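Antitoxin HipB (PDB 4Z5H) neutralises the toxin HipA and, as a homodimer, binds and bends operator DNA to repress the hipBA promoter. Local coordinates at residues A[8-12]-A[43-48]; A[15-19]-A[58-64]. The protein carries 1 engineered substitution. The contacts are given in a common frame with arbitrary orientation. Residue numbers count along the deposited sequence, not the author numbering.

In the fold
The two contacts illustrate how one helix can pack against two others in a small DNA-binding domain: both use helix 8-21, contact 1 at its first turn and contact 2 further along. Their centres lie about 13 Å apart. Along the chain the segments alternate, 8-12, 15-19, 43-48, 58-64, and successive parts of helix 8-21 meet the C-terminal ends of helix 37-45 and helix 52-61 and the residues that follow them. The contacts also meet directly, through the salt bridge between Glu44 OE2 and Arg19 NE (2.7 Å) and through Phe43 CZ on Met15 SD (3.5 Å). Both touch the second subunit, and residues of both reach DNA phosphates, so the packing of helix 8-21 lies close to both the dimer interface and the DNA backbone.

Contact 1 of 2, residues A[8-12]-A[43-48]; sequences PTQLA and FENNPD. With nucleotides of chain B.
A single water bridges the polar edge of this contact: it accepts from Thr9 N (3.1 Å), in the first turn of helix 8-21, and donates to Asp48 OD1 (2.8 Å). Asp48, with chi1 near -84°, brings the same OD1 within 3.3 Å of Pro8 CB. The two segments run in opposite directions, pairing Pro8 with Asp48 (CA-CA 5.4 Å) and Ala12 with Glu44 (CA-CA 5.0 Å). Residues 8-12 are helical, with Ala12 N bonded to Pro8 O (2.9 Å). The other segment is helical through Asn45, then Asn46 (phi/psi -136/59) turns the chain and brings Pro47 against the first turn of helix 8-21. In this protein of the Cro/C1 type, helix 37-45 is the second helix of the helix-turn-helix, and its C-terminal end is seated here against helix 8-21. The close approach is consistent with the small side chain of Ala12, whose CB sits 3.5 Å from Phe43 O, 3.7 Å from Glu44 O and 3.8 Å from Pro47 CB. Phe43, with chi1 t and chi2 69°, turns one ring face to Ala12 CB, which lies 4.1 Å from Phe43 CZ. Pro47 also meets Pro8, CB to CB, at 4.0 Å. Pro47 and Phe43 also pack on Leu52 of the second subunit. The CA-to-CB bond of Asn45 points away from residues 8-12, and its ND2 makes a weak hydrogen bond to OP2 of nucleotide DA3 of chain B (3.3 Å).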
ATOM      1  N   PRO A   8      -2.918   4.504   6.124  1.00  7.99           N
ATOM      2  CA  PRO A   8      -4.010   3.718   5.557  1.00 10.51           C
ATOM      3  C   PRO A   8      -5.281   4.570   5.417  1.00  9.94           C
ATOM      4  O   PRO A   8      -5.888   4.499   4.397  1.00  9.40           O
ATOM      5  CB  PRO A   8      -4.208   2.594   6.568  1.00  8.80           C
ATOM      6  CG  PRO A   8      -2.908   2.499   7.279  1.00 12.16           C
ATOM      7  CD  PRO A   8      -2.421   3.902   7.364  1.00  8.06           C
ATOM      8  N   THR A   9      -5.607   5.402   6.391  1.00  9.75           N
ATOM      9  CA  THR A   9      -6.776   6.259   6.298  1.00 11.93           C
ATOM     10  C   THR A   9      -6.696   7.240   5.121  1.00 11.41           C
ATOM     11  O   THR A   9      -7.628   7.358   4.370  1.00 11.02           O
ATOM     12  CB  THR A   9      -6.982   7.062   7.598  1.00 13.91           C
ATOM     13  OG1 THR A   9      -7.247   6.175   8.671  1.00 12.96           O
ATOM     14  CG2 THR A   9      -8.127   8.056   7.452  1.00 18.15           C
ATOM     15  N   GLN A  10      -5.555   7.883   4.955  1.00  9.85           N
ATOM     16  CA  GLN A  10      -5.325   8.784   3.850  1.00 10.76           C
ATOM     17  C   GLN A  10      -5.427   8.031   2.526  1.00 11.28           C
ATOM     18  O   GLN A  10      -6.001   8.517   1.592  1.00 10.73           O
ATOM     19  CB  GLN A  10      -3.956   9.446   3.966  1.00 10.62           C
ATOM     20  CG  GLN A  10      -3.834  10.517   5.029  1.00 12.04           C
ATOM     21  CD  GLN A  10      -2.422  11.031   5.208  1.00 15.23           C
ATOM     22  OE1 GLN A  10      -1.588  10.888   4.358  1.00 11.36           O
ATOM     23  NE2 GLN A  10      -2.176  11.640   6.331  1.00 14.60           N
ATOM     24  N   LEU A  11      -4.878   6.831   2.494  1.00  9.06           N
ATOM     25  CA  LEU A  11      -4.921   6.009   1.310  1.00  8.88           C
ATOM     26  C   LEU A  11      -6.354   5.637   0.926  1.00  9.56           C
ATOM     27  O   LEU A  11      -6.728   5.759  -0.214  1.00  9.08           O
ATOM     28  CB  LEU A  11      -4.102   4.745   1.519  1.00  7.17           C
ATOM     29  CG  LEU A  11      -4.061   3.731   0.384  1.00 10.38           C
ATOM     30  CD1 LEU A  11      -3.707   4.329  -0.959  1.00 13.35           C
ATOM     31  CD2 LEU A  11      -3.178   2.546   0.735  1.00  9.25           C
ATOM     32  N   ALA A  12      -7.121   5.190   1.907  1.00  9.47           N
ATOM     33  CA  ALA A  12      -8.504   4.798   1.704  1.00 11.14           C
ATOM     34  C   ALA A  12      -9.370   5.981   1.258  1.00 12.00           C
ATOM     35  O   ALA A  12     -10.160   5.853   0.365  1.00 11.17           O
ATOM     36  CB  ALA A  12      -9.072   4.165   2.958  1.00 10.10           C
ATOM     37  N   PHE A  43     -12.342  -1.755   3.562  1.00 11.08           N
ATOM     38  CA  PHE A  43     -11.153  -1.016   3.193  1.00 11.82           C
ATOM     39  C   PHE A  43     -11.381   0.492   3.304  1.00 12.61           C
ATOM     40  O   PHE A  43     -10.587   1.177   3.880  1.00 12.51           O
ATOM     41  CB  PHE A  43     -10.703  -1.364   1.766  1.00 10.25           C
ATOM     42  CG  PHE A  43      -9.723  -0.382   1.165  1.00 12.74           C
ATOM     43  CD1 PHE A  43      -8.437  -0.280   1.647  1.00 14.24           C
ATOM     44  CD2 PHE A  43     -10.108   0.468   0.160  1.00 11.22           C
ATOM     45  CE1 PHE A  43      -7.552   0.632   1.101  1.00 17.76           C
ATOM     46  CE2 PHE A  43      -9.233   1.369  -0.397  1.00 12.08           C
ATOM     47  CZ  PHE A  43      -7.951   1.456   0.071  1.00 12.05           C
ATOM     48  N   GLU A  44     -12.476   0.969   2.736  1.00 12.54           N
ATOM     49  CA  GLU A  44     -12.776   2.392   2.713  1.00 13.65           C
ATOM     50  C   GLU A  44     -12.952   2.965   4.127  1.00 13.18           C
ATOM     51  O   GLU A  44     -12.526   4.047   4.408  1.00 13.29           O
ATOM     52  CB  GLU A  44     -13.972   2.687   1.805  1.00 11.75           C
ATOM     53  CG  GLU A  44     -13.672   2.473   0.327  1.00 11.80           C
ATOM     54  CD  GLU A  44     -14.763   2.967  -0.619  1.00 16.39           C
ATOM     55  OE1 GLU A  44     -15.872   3.252  -0.171  1.00 13.50           O
ATOM     56  OE2 GLU A  44     -14.483   3.074  -1.808  1.00 11.45           O
ATOM     57  N   ASN A  45     -13.587   2.207   4.997  1.00 11.65           N
ATOM     58  CA  ASN A  45     -13.893   2.671   6.333  1.00 16.12           C
ATOM     59  C   ASN A  45     -12.951   2.263   7.449  1.00 16.26           C
ATOM     60  O   ASN A  45     -12.804   2.963   8.409  1.00 18.09           O
ATOM     61  CB  ASN A  45     -15.335   2.324   6.675  1.00 16.67           C
ATOM     62  CG  ASN A  45     -16.292   2.976   5.728  1.00 20.81           C
ATOM     63  OD1 ASN A  45     -16.432   4.179   5.737  1.00 20.09           O
ATOM     64  ND2 ASN A  45     -16.900   2.194   4.866  1.00 16.77           N
ATOM     65  N   ASN A  46     -12.344   1.111   7.300  1.00 13.36           N
ATOM     66  CA  ASN A  46     -11.521   0.548   8.320  1.00 15.70           C
ATOM     67  C   ASN A  46     -10.214  -0.015   7.723  1.00 15.30           C
ATOM     68  O   ASN A  46      -9.934  -1.177   7.867  1.00 14.11           O
ATOM     69  CB  ASN A  46     -12.342  -0.542   8.987  1.00 19.73           C
ATOM     70  CG  ASN A  46     -11.740  -1.027  10.271  1.00 29.06           C
ATOM     71  OD1 ASN A  46     -11.155  -0.267  11.010  1.00 33.78           O
ATOM     72  ND2 ASN A  46     -11.879  -2.304  10.536  1.00 31.03           N
ATOM     73  N   PRO A  47      -9.431   0.837   7.070  1.00 13.65           N
ATOM     74  CA  PRO A  47      -8.291   0.384   6.253  1.00 13.05           C
ATOM     75  C   PRO A  47      -7.053  -0.202   6.964  1.00 13.75           C
ATOM     76  O   PRO A  47      -6.274  -0.872   6.335  1.00 13.87           O
ATOM     77  CB  PRO A  47      -7.895   1.628   5.484  1.00 11.53           C
ATOM     78  CG  PRO A  47      -8.288   2.732   6.360  1.00 12.54           C
ATOM     79  CD  PRO A  47      -9.550   2.298   7.030  1.00 12.17           C
ATOM     80  N   ASP A  48      -6.901   0.051   8.247  1.00 14.16           N
ATOM     81  CA  ASP A  48      -5.655  -0.202   8.948  1.00 14.71           C
ATOM     82  C   ASP A  48      -5.189  -1.661   8.903  1.00 15.18           C
ATOM     83  O   ASP A  48      -4.027  -1.911   8.731  1.00 15.47           O
ATOM     84  CB  ASP A  48      -5.770   0.223  10.406  1.00 14.99           C
ATOM     85  CG  ASP A  48      -5.512   1.684  10.620  1.00 19.54           C
ATOM     86  OD1 ASP A  48      -5.123   2.385   9.706  1.00 20.22           O
ATOM     87  OD2 ASP A  48      -5.704   2.134  11.732  1.00 27.14           O
TER
ATOM     88  P    DA B   3     -20.138   2.152   3.084  1.00 13.92           P
ATOM     89  OP1  DA B   3     -19.902   3.544   2.818  1.00 14.59           O
ATOM     90  OP2  DA B   3     -19.130   1.177   2.711  1.00 14.57           O
ATOM     91  O5'  DA B   3     -20.477   1.964   4.613  1.00 12.48           O
ATOM     92  C5'  DA B   3     -21.599   2.639   5.200  1.00 17.18           C
ATOM     93  C4'  DA B   3     -22.361   1.736   6.141  1.00 16.11           C
ATOM     94  O4'  DA B   3     -23.069   0.710   5.413  1.00 15.93           O
ATOM     95  C3'  DA B   3     -21.531   1.016   7.204  1.00 17.28           C
ATOM     96  O3'  DA B   3     -22.237   1.132   8.433  1.00 19.79           O
ATOM     97  C2'  DA B   3     -21.473  -0.410   6.697  1.00 18.50           C
ATOM     98  C1'  DA B   3     -22.793  -0.552   5.965  1.00 16.16           C
ATOM     99  N9   DA B   3     -22.798  -1.520   4.876  1.00 16.66           N
ATOM    100  C8   DA B   3     -21.851  -1.693   3.902  1.00 15.80           C
ATOM    101  N7   DA B   3     -22.140  -2.642   3.048  1.00 18.51           N
ATOM    102  C5   DA B   3     -23.372  -3.112   3.475  1.00 17.45           C
ATOM    103  C6   DA B   3     -24.223  -4.121   2.990  1.00 18.61           C
ATOM    104  N6   DA B   3     -23.953  -4.870   1.924  1.00 13.74           N
ATOM    105  N1   DA B   3     -25.369  -4.347   3.662  1.00 17.71           N
ATOM    106  C2   DA B   3     -25.642  -3.598   4.731  1.00 17.04           C
ATOM    107  N3   DA B   3     -24.921  -2.635   5.291  1.00 17.30           N
ATOM    108  C4   DA B   3     -23.786  -2.433   4.603  1.00 17.73           C
TER
HETATM  109  O   HOH W   1      -4.790   5.163   9.350  1.00 15.25           O

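Contact 2 of 2, residues A[15-19]-A[58-64]. With nucleotides of chain B.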
ATOM      1  N   MET A  15      -8.566   6.737  -2.431  1.00  8.61           N
ATOM      2  CA  MET A  15      -9.136   5.730  -3.290  1.00 10.12           C
ATOM      3  C   MET A  15     -10.661   5.763  -3.415  1.00  8.91           C
ATOM      4  O   MET A  15     -11.180   5.527  -4.468  1.00  9.54           O
ATOM      5  CB  MET A  15      -8.604   4.360  -2.955  1.00  8.87           C
ATOM      6  CG  MET A  15      -7.145   4.249  -3.330  1.00  9.99           C
ATOM      7  SD  MET A  15      -6.336   2.817  -2.678  1.00 12.02           S
ATOM      8  CE  MET A  15      -7.007   1.568  -3.733  1.00  7.77           C
ATOM      9  N   LYS A  16     -11.337   6.047  -2.312  1.00  9.44           N
ATOM     10  CA  LYS A  16     -12.781   6.217  -2.300  1.00 10.93           C
ATOM     11  C   LYS A  16     -13.159   7.407  -3.180  1.00 13.15           C
ATOM     12  O   LYS A  16     -14.102   7.356  -3.921  1.00 13.13           O
ATOM     13  CB  LYS A  16     -13.293   6.425  -0.886  1.00  9.64           C
ATOM     14  CG  LYS A  16     -14.795   6.620  -0.778  1.00 13.56           C
ATOM     15  CD  LYS A  16     -15.241   6.770   0.662  1.00 15.10           C
ATOM     16  CE  LYS A  16     -16.726   7.064   0.793  1.00 19.17           C
ATOM     17  NZ  LYS A  16     -17.177   6.987   2.193  1.00 17.48           N
ATOM     18  N   LEU A  17     -12.377   8.471  -3.086  1.00 13.89           N
ATOM     19  CA  LEU A  17     -12.628   9.659  -3.865  1.00 13.67           C
ATOM     20  C   LEU A  17     -12.545   9.351  -5.351  1.00 16.26           C
ATOM     21  O   LEU A  17     -13.388   9.767  -6.098  1.00 15.49           O
ATOM     22  CB  LEU A  17     -11.660  10.765  -3.479  1.00 18.19           C
ATOM     23  CG  LEU A  17     -11.842  12.128  -4.148  1.00 27.44           C
ATOM     24  CD1 LEU A  17     -13.250  12.665  -3.962  1.00 23.53           C
ATOM     25  CD2 LEU A  17     -10.820  13.123  -3.623  1.00 31.25           C
ATOM     26  N   VAL A  18     -11.552   8.568  -5.748  1.00 14.53           N
ATOM     27  CA  VAL A  18     -11.432   8.154  -7.123  1.00 15.01           C
ATOM     28  C   VAL A  18     -12.642   7.322  -7.544  1.00 14.72           C
ATOM     29  O   VAL A  18     -13.166   7.511  -8.626  1.00 15.00           O
ATOM     30  CB  VAL A  18     -10.122   7.378  -7.399  1.00 13.67           C
ATOM     31  CG1 VAL A  18     -10.130   6.824  -8.804  1.00 12.62           C
ATOM     32  CG2 VAL A  18      -8.903   8.259  -7.182  1.00 10.77           C
ATOM     33  N   ARG A  19     -13.080   6.418  -6.685  1.00 10.13           N
ATOM     34  CA  ARG A  19     -14.224   5.611  -7.025  1.00 11.10           C
ATOM     35  C   ARG A  19     -15.463   6.489  -7.231  1.00 14.74           C
ATOM     36  O   ARG A  19     -16.122   6.382  -8.224  1.00 12.93           O
ATOM     37  CB  ARG A  19     -14.502   4.596  -5.929  1.00 12.01           C
ATOM     38  CG  ARG A  19     -15.816   3.873  -6.081  1.00 13.19           C
ATOM     39  CD  ARG A  19     -16.011   2.799  -5.045  1.00 11.39           C
ATOM     40  NE  ARG A  19     -16.381   3.287  -3.733  1.00 11.73           N
ATOM     41  CZ  ARG A  19     -17.579   3.732  -3.385  1.00 16.27           C
ATOM     42  NH1 ARG A  19     -17.791   4.108  -2.148  1.00 12.17           N
ATOM     43  NH2 ARG A  19     -18.569   3.767  -4.257  1.00 13.02           N
ATOM     44  N   ILE A  58      -7.986  -3.675  -5.466  1.00 12.15           N
ATOM     45  CA  ILE A  58      -8.818  -2.488  -5.545  1.00 11.14           C
ATOM     46  C   ILE A  58      -8.162  -1.428  -6.432  1.00 11.81           C
ATOM     47  O   ILE A  58      -8.807  -0.842  -7.260  1.00 11.46           O
ATOM     48  CB  ILE A  58      -9.199  -1.936  -4.155  1.00 10.99           C
ATOM     49  CG1 ILE A  58     -10.067  -2.947  -3.413  1.00 10.54           C
ATOM     50  CG2 ILE A  58      -9.973  -0.645  -4.285  1.00  9.31           C
ATOM     51  CD1 ILE A  58     -10.265  -2.672  -1.950  1.00  9.23           C
ATOM     52  N   LEU A  59      -6.853  -1.272  -6.307  1.00 10.01           N
ATOM     53  CA  LEU A  59      -6.130  -0.325  -7.112  1.00 10.92           C
ATOM     54  C   LEU A  59      -6.322  -0.658  -8.581  1.00 11.70           C
ATOM     55  O   LEU A  59      -6.611   0.212  -9.353  1.00 14.61           O
ATOM     56  CB  LEU A  59      -4.644  -0.435  -6.828  1.00 10.51           C
ATOM     57  CG  LEU A  59      -3.793   0.575  -6.103  1.00 17.75           C
ATOM     58  CD1 LEU A  59      -2.327   0.332  -6.386  1.00 11.84           C
ATOM     59  CD2 LEU A  59      -4.183   2.028  -6.262  1.00 12.01           C
ATOM     60  N   GLN A  60      -6.219  -1.934  -8.929  1.00 11.26           N
ATOM     61  CA  GLN A  60      -6.433  -2.385 -10.289  1.00 13.99           C
ATOM     62  C   GLN A  60      -7.856  -2.075 -10.774  1.00 16.01           C
ATOM     63  O   GLN A  60      -8.027  -1.573 -11.858  1.00 16.92           O
ATOM     64  CB  GLN A  60      -6.178  -3.883 -10.421  1.00 14.50           C
ATOM     65  CG  GLN A  60      -6.231  -4.362 -11.857  1.00 19.07           C
ATOM     66  CD  GLN A  60      -6.608  -5.822 -12.024  1.00 25.04           C
ATOM     67  OE1 GLN A  60      -6.975  -6.499 -11.082  1.00 29.74           O
ATOM     68  NE2 GLN A  60      -6.485  -6.311 -13.234  1.00 24.88           N
ATOM     69  N   SER A  61      -8.833  -2.304  -9.915  1.00 11.27           N
ATOM     70  CA  SER A  61     -10.226  -2.052 -10.240  1.00 14.73           C
ATOM     71  C   SER A  61     -10.458  -0.578 -10.563  1.00 14.56           C
ATOM     72  O   SER A  61     -11.282  -0.275 -11.374  1.00 15.77           O
ATOM     73  CB  SER A  61     -11.180  -2.531  -9.142  1.00 14.58           C
ATOM     74  OG  SER A  61     -11.274  -1.630  -8.096  1.00 10.59           O
ATOM     75  N   LEU A  62      -9.693   0.300  -9.929  1.00 11.69           N
ATOM     76  CA  LEU A  62      -9.819   1.727 -10.086  1.00 12.78           C
ATOM     77  C   LEU A  62      -8.973   2.267 -11.244  1.00 15.74           C
ATOM     78  O   LEU A  62      -8.861   3.447 -11.421  1.00 16.26           O
ATOM     79  CB  LEU A  62      -9.495   2.449  -8.778  1.00 11.82           C
ATOM     80  CG  LEU A  62     -10.401   2.286  -7.555  1.00 12.21           C
ATOM     81  CD1 LEU A  62      -9.781   2.894  -6.310  1.00  9.85           C
ATOM     82  CD2 LEU A  62     -11.781   2.862  -7.794  1.00 11.70           C
ATOM     83  N   GLU A  63      -8.358   1.374 -11.998  1.00 14.14           N
ATOM     84  CA  GLU A  63      -7.444   1.725 -13.076  1.00 16.76           C
ATOM     85  C   GLU A  63      -6.230   2.542 -12.595  1.00 17.41           C
ATOM     86  O   GLU A  63      -5.733   3.397 -13.280  1.00 16.89           O
ATOM     87  CB  GLU A  63      -8.196   2.428 -14.212  1.00 21.81           C
ATOM     88  CG  GLU A  63      -9.353   1.613 -14.730  1.00 24.99           C
ATOM     89  CD  GLU A  63     -10.207   2.305 -15.779  1.00 37.48           C
ATOM     90  OE1 GLU A  63     -10.195   3.534 -15.880  1.00 39.19           O
ATOM     91  OE2 GLU A  63     -10.920   1.597 -16.492  1.00 38.84           O
ATOM     92  N   LEU A  64      -5.776   2.222 -11.403  1.00 13.64           N
ATOM     93  CA  LEU A  64      -4.671   2.881 -10.759  1.00 13.34           C
ATOM     94  C   LEU A  64      -3.509   1.939 -10.493  1.00 14.78           C
ATOM     95  O   LEU A  64      -3.672   0.751 -10.401  1.00 12.71           O
ATOM     96  CB  LEU A  64      -5.093   3.469  -9.420  1.00 13.51           C
ATOM     97  CG  LEU A  64      -6.177   4.539  -9.359  1.00 14.73           C
ATOM     98  CD1 LEU A  64      -6.563   4.802  -7.925  1.00 11.68           C
ATOM     99  CD2 LEU A  64      -5.715   5.796 -10.041  1.00 12.99           C
TER
ATOM    100  P    DT B   2     -22.006   2.617  -3.267  1.00 13.45           P
ATOM    101  OP1  DT B   2     -21.335   3.890  -3.328  1.00 13.92           O
ATOM    102  OP2  DT B   2     -21.458   1.488  -3.981  1.00 13.95           O
ATOM    103  O5'  DT B   2     -22.153   2.164  -1.761  1.00 14.60           O
ATOM    104  C5'  DT B   2     -22.738   3.019  -0.781  1.00 16.12           C
ATOM    105  C4'  DT B   2     -22.859   2.302   0.542  1.00 14.66           C
ATOM    106  O4'  DT B   2     -23.924   1.326   0.489  1.00 16.74           O
ATOM    107  C3'  DT B   2     -21.611   1.547   1.010  1.00 14.82           C
ATOM    108  O3'  DT B   2     -21.490   1.750   2.412  1.00 17.11           O
ATOM    109  C2'  DT B   2     -21.983   0.095   0.793  1.00 14.73           C
ATOM    110  C1'  DT B   2     -23.470   0.141   1.096  1.00 16.95           C
ATOM    111  N1   DT B   2     -24.287  -0.975   0.598  1.00 16.56           N
ATOM    112  C2   DT B   2     -25.399  -1.345   1.320  1.00 15.64           C
ATOM    113  O2   DT B   2     -25.743  -0.790   2.344  1.00 13.61           O
ATOM    114  N3   DT B   2     -26.091  -2.404   0.799  1.00 13.66           N
ATOM    115  C4   DT B   2     -25.797  -3.108  -0.349  1.00 16.57           C
ATOM    116  O4   DT B   2     -26.515  -4.032  -0.693  1.00 16.17           O
ATOM    117  C5   DT B   2     -24.607  -2.682  -1.046  1.00 13.63           C
ATOM    118  C7   DT B   2     -24.211  -3.384  -2.305  1.00 13.29           C
ATOM    119  C6   DT B   2     -23.925  -1.644  -0.549  1.00 16.20           C
TER
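Leu62 lays its side chain against helix 8-21, its CD1 3.5 Å from Met15 O and 3.8 Å from Met15 CB, its CD2 3.7 Å from Arg19 CB and 4.4 Å from Val18 CG1. It is the first residue beyond helix 52-61 to leave helical geometry. A Schellman motif closes that helix, with Glu63 at positive phi, Leu64 N bonded to Leu59 O (3.0 Å) and Glu63 N to Gln60 O (3.0 Å). The chain thereby turns directly into strand 64-70, and Leu64 CD1 comes 4.2 Å from Val18 CG1. At the other end of the interface Met15 (chi3 p) sets its CE 3.7 Å from Ile58 CG2 and 3.8 Å from Leu59 CD2. Leu64 pairs with an antiparallel strand of the second subunit, and Met15 and Leu59 pack on Leu68 of that subunit, so this intramolecular core borders the dimer interface. Arg19 serves two environments: its CB lies on Leu62, whereas its guanidinium forms a salt bridge with Glu44 and donates from NH2 to OP1 of nucleotide DT2 of chain B (2.9 Å). The side-chain contacts between the segments are apolar, implying that shape and burial join helix 8-21 to the C-terminal end of helix 52-61 and the start of strand 64-70, while the charge of Arg19 is directed to the DNA backbone and Glu44.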